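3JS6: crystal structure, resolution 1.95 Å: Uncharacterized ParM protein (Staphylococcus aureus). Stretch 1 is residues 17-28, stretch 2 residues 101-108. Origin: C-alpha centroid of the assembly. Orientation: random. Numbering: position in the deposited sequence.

Stretch 1 17-28: KGKINDEKFVIP
Stretch 2 (101-108) GLLAREVP

Stretch 1 is a β-hairpin, and stretch 2 is a helical segment running into a loop that packs against one of its faces. Strands 17-20 and 23-28 are joined by a type II' turn from Ile 20 to Glu 23, in which Asn 21 takes phi/psi 53/-128 and Asp 22 -98/12. Backbone pairing fixes the antiparallel register: Gly 18 N to Phe 25 O and Phe 25 N to Gly 18 O are both 2.9 Å, Ile 20 N to Glu 23 O is 2.9 Å, and Glu 23 N to Ile 20 O is 2.8 Å. In stretch 2, helical angles near -65/-40 run from Gly 101 through Ala 104, with Arg 105 N bonded to Gly 101 O at 2.9 Å. A type I turn spans Ala 104 to Val 107, closed by Val 107 N to Ala 104 O at 2.9 Å. Across the contact, Ile 20 CA lies 6.1 Å from Leu 103 CA, and Glu 23 CA 7.2 Å from Glu 106 CA.

No direct hydrogen bond crosses between the stretches; the 450 Å² buried is mainly apolar packing, which suits the buried Leu 103, Ile 20 and Val 107. Leu 103 (chi1 m, chi2 t) has the most area covered, 94 Å². Its CD2 lies 3.5 Å from Phe 25 CE2, near the ring plane, 3.8 Å from Ile 20 CG2, and 3.7 Å from Lys 19 N. Gly 18 leaves room here: an ideal CB on it would stand 2.3 Å from Phe 25 CE2 and 3.3 Å from Leu 103 CD2.

Ile 20 (75 Å²; both chi angles t) points its CA-to-CB bond toward stretch 2. Its CG2 lies 3.7 Å from Leu 103 O and 3.8 Å from Glu 106 CB; Ile 20 CD1 lies 3.7 Å from Val 107 CG2 (chi1 t) and 3.8 Å from Leu 103 O.

Leu 102 (56 Å²; chi1 -99°, between wells, chi2 t) places CD1 over a face of Phe 25 (chi1 74°, chi2 75°), 3.8 Å from the ring centroid and 10° off its normal, a CH-π contact. The same Leu 102 CD1 touches Ile 27 CD1 at 3.4 Å, with Ile 27 at chi1 m, chi2 t.

Nearer the turn, exposed Glu 23 (chi1 -101°, between wells, chi2 p) and partly exposed Glu 106 (54 Å²; chi1 m, chi2 m) keep their carboxylates at the margin. Glu 23 CG is 3.2 Å from Glu 106 OE1; the like-charged Glu 23 OE2 and Glu 106 OE1 lie 4.5 Å apart, adding no attraction. One water bridges the stretches, accepting from Asn 21 ND2 (chi1 m) at 2.8 Å and donating to Glu 106 O at 3.2 Å.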

# COMPACT_ATOMS: atom_id res chain seq x y z
N LYS A 17 2.64 -2.97 -2.65
CA LYS A 17 1.95 -4.22 -2.31
C LYS A 17 1.21 -4.65 -3.58
O LYS A 17 0.66 -3.81 -4.29
CB LYS A 17 0.92 -4.01 -1.19
CG LYS A 17 1.50 -4.00 0.25
CD LYS A 17 2.29 -2.76 0.55
CE LYS A 17 1.45 -1.50 0.44
NZ LYS A 17 2.22 -0.30 0.93
N GLY A 18 1.20 -5.95 -3.85
CA GLY A 18 0.51 -6.46 -5.02
C GLY A 18 -0.20 -7.77 -4.74
O GLY A 18 0.22 -8.57 -3.91
N LYS A 19 -1.31 -8.01 -5.44
CA LYS A 19 -2.01 -9.28 -5.24
C LYS A 19 -2.71 -9.70 -6.52
O LYS A 19 -3.29 -8.87 -7.22
CB LYS A 19 -3.02 -9.14 -4.09
CG LYS A 19 -3.77 -10.42 -3.71
CD LYS A 19 -4.66 -10.20 -2.49
CE LYS A 19 -5.29 -11.53 -2.03
NZ LYS A 19 -6.38 -11.98 -2.95
N ILE A 20 -2.61 -10.98 -6.85
CA ILE A 20 -3.31 -11.52 -8.01
C ILE A 20 -3.70 -12.93 -7.58
O ILE A 20 -2.86 -13.69 -7.12
CB ILE A 20 -2.43 -11.52 -9.32
CG1 ILE A 20 -3.27 -12.09 -10.48
CG2 ILE A 20 -1.14 -12.28 -9.12
CD1 ILE A 20 -2.70 -11.82 -11.86
N ASN A 21 -4.99 -13.25 -7.71
CA ASN A 21 -5.49 -14.54 -7.28
C ASN A 21 -5.04 -14.74 -5.82
O ASN A 21 -5.28 -13.86 -4.99
CB ASN A 21 -4.96 -15.65 -8.21
CG ASN A 21 -5.41 -15.44 -9.67
OD1 ASN A 21 -6.53 -15.00 -9.93
ND2 ASN A 21 -4.55 -15.77 -10.61
N ASP A 22 -4.40 -15.85 -5.49
CA ASP A 22 -3.97 -16.08 -4.11
C ASP A 22 -2.51 -15.71 -3.89
O ASP A 22 -1.94 -16.03 -2.85
CB ASP A 22 -4.19 -17.54 -3.74
CG ASP A 22 -5.65 -17.95 -3.85
OD1 ASP A 22 -6.50 -17.25 -3.25
OD2 ASP A 22 -5.96 -18.95 -4.53
N GLU A 23 -1.92 -15.03 -4.86
CA GLU A 23 -0.51 -14.64 -4.80
C GLU A 23 -0.36 -13.18 -4.37
O GLU A 23 -1.14 -12.32 -4.80
CB GLU A 23 0.11 -14.84 -6.18
CG GLU A 23 0.95 -16.10 -6.40
CD GLU A 23 0.46 -17.34 -5.66
OE1 GLU A 23 -0.58 -17.93 -6.03
OE2 GLU A 23 1.16 -17.73 -4.69
N LYS A 24 0.63 -12.88 -3.54
CA LYS A 24 0.80 -11.48 -3.16
C LYS A 24 2.25 -11.16 -2.87
O LYS A 24 3.04 -12.06 -2.72
CB LYS A 24 -0.11 -11.13 -1.96
CG LYS A 24 0.08 -11.99 -0.73
CD LYS A 24 -0.98 -11.62 0.32
CE LYS A 24 -0.72 -12.29 1.65
NZ LYS A 24 -1.64 -11.79 2.73
N PHE A 25 2.59 -9.87 -2.86
CA PHE A 25 3.96 -9.46 -2.56
C PHE A 25 3.99 -8.09 -1.90
O PHE A 25 3.05 -7.31 -2.05
CB PHE A 25 4.84 -9.45 -3.84
CG PHE A 25 4.57 -8.29 -4.78
CD1 PHE A 25 5.02 -7.00 -4.48
CD2 PHE A 25 3.85 -8.50 -5.97
CE1 PHE A 25 4.77 -5.93 -5.34
CE2 PHE A 25 3.59 -7.45 -6.83
CZ PHE A 25 4.05 -6.15 -6.52
N VAL A 26 5.05 -7.82 -1.14
CA VAL A 26 5.25 -6.53 -0.51
C VAL A 26 6.78 -6.34 -0.59
O VAL A 26 7.54 -7.15 -0.09
CB VAL A 26 4.69 -6.46 0.94
CG1 VAL A 26 5.22 -7.62 1.79
CG2 VAL A 26 5.04 -5.07 1.55
N ILE A 27 7.20 -5.31 -1.32
CA ILE A 27 8.60 -5.04 -1.62
C ILE A 27 8.84 -3.55 -1.50
O ILE A 27 7.95 -2.75 -1.85
CB ILE A 27 8.88 -5.48 -3.10
CG1 ILE A 27 8.62 -6.99 -3.23
CG2 ILE A 27 10.31 -5.10 -3.55
CD1 ILE A 27 8.49 -7.50 -4.67
N PRO A 28 10.03 -3.15 -1.00
CA PRO A 28 10.36 -1.73 -0.86
C PRO A 28 10.26 -1.02 -2.20
O PRO A 28 10.60 -1.59 -3.23
CB PRO A 28 11.79 -1.76 -0.34
CG PRO A 28 11.83 -3.01 0.48
CD PRO A 28 11.08 -4.00 -0.41
N GLY A 101 4.58 -6.61 -13.91
CA GLY A 101 5.26 -7.81 -14.37
C GLY A 101 5.31 -8.94 -13.35
O GLY A 101 5.14 -10.11 -13.70
N LEU A 102 5.54 -8.60 -12.08
CA LEU A 102 5.61 -9.61 -11.01
C LEU A 102 4.27 -10.32 -10.88
O LEU A 102 4.22 -11.52 -10.65
CB LEU A 102 5.95 -8.99 -9.65
CG LEU A 102 7.38 -9.01 -9.10
CD1 LEU A 102 7.31 -8.54 -7.63
CD2 LEU A 102 8.01 -10.42 -9.19
N LEU A 103 3.18 -9.56 -10.98
CA LEU A 103 1.88 -10.18 -10.89
C LEU A 103 1.62 -11.04 -12.14
O LEU A 103 1.09 -12.15 -12.02
CB LEU A 103 0.78 -9.14 -10.70
CG LEU A 103 0.83 -8.31 -9.39
CD1 LEU A 103 -0.41 -7.42 -9.29
CD2 LEU A 103 0.91 -9.23 -8.16
N ALA A 104 2.04 -10.55 -13.31
CA ALA A 104 1.85 -11.29 -14.56
C ALA A 104 2.57 -12.63 -14.52
O ALA A 104 2.08 -13.64 -15.04
CB ALA A 104 2.33 -10.45 -15.79
N ARG A 105 3.73 -12.66 -13.88
CA ARG A 105 4.51 -13.88 -13.81
C ARG A 105 3.76 -14.97 -13.03
O ARG A 105 4.07 -16.15 -13.16
CB ARG A 105 5.87 -13.61 -13.15
CG ARG A 105 6.89 -14.74 -13.39
CD ARG A 105 7.15 -15.49 -12.09
NE ARG A 105 7.69 -14.61 -11.05
CZ ARG A 105 8.97 -14.24 -10.97
NH1 ARG A 105 9.36 -13.43 -10.00
NH2 ARG A 105 9.86 -14.72 -11.83
N GLU A 106 2.79 -14.58 -12.21
CA GLU A 106 2.02 -15.55 -11.44
C GLU A 106 0.91 -16.21 -12.28
O GLU A 106 0.20 -17.06 -11.78
CB GLU A 106 1.42 -14.90 -10.19
CG GLU A 106 2.47 -14.45 -9.17
CD GLU A 106 3.42 -15.58 -8.75
OE1 GLU A 106 2.99 -16.76 -8.72
OE2 GLU A 106 4.58 -15.30 -8.44
N VAL A 107 0.77 -15.81 -13.54
CA VAL A 107 -0.25 -16.40 -14.41
C VAL A 107 0.53 -17.28 -15.37
O VAL A 107 1.38 -16.79 -16.10
CB VAL A 107 -1.00 -15.34 -15.26
CG1 VAL A 107 -1.92 -16.06 -16.25
CG2 VAL A 107 -1.82 -14.38 -14.35
N PRO A 108 0.22 -18.59 -15.42
CA PRO A 108 0.91 -19.55 -16.29
C PRO A 108 0.92 -19.27 -17.79
O PRO A 108 1.94 -19.44 -18.43
CB PRO A 108 0.21 -20.88 -15.96
CG PRO A 108 -0.46 -20.63 -14.63
CD PRO A 108 -0.94 -19.22 -14.78
O HOH W 1 -2.03 -16.24 -9.59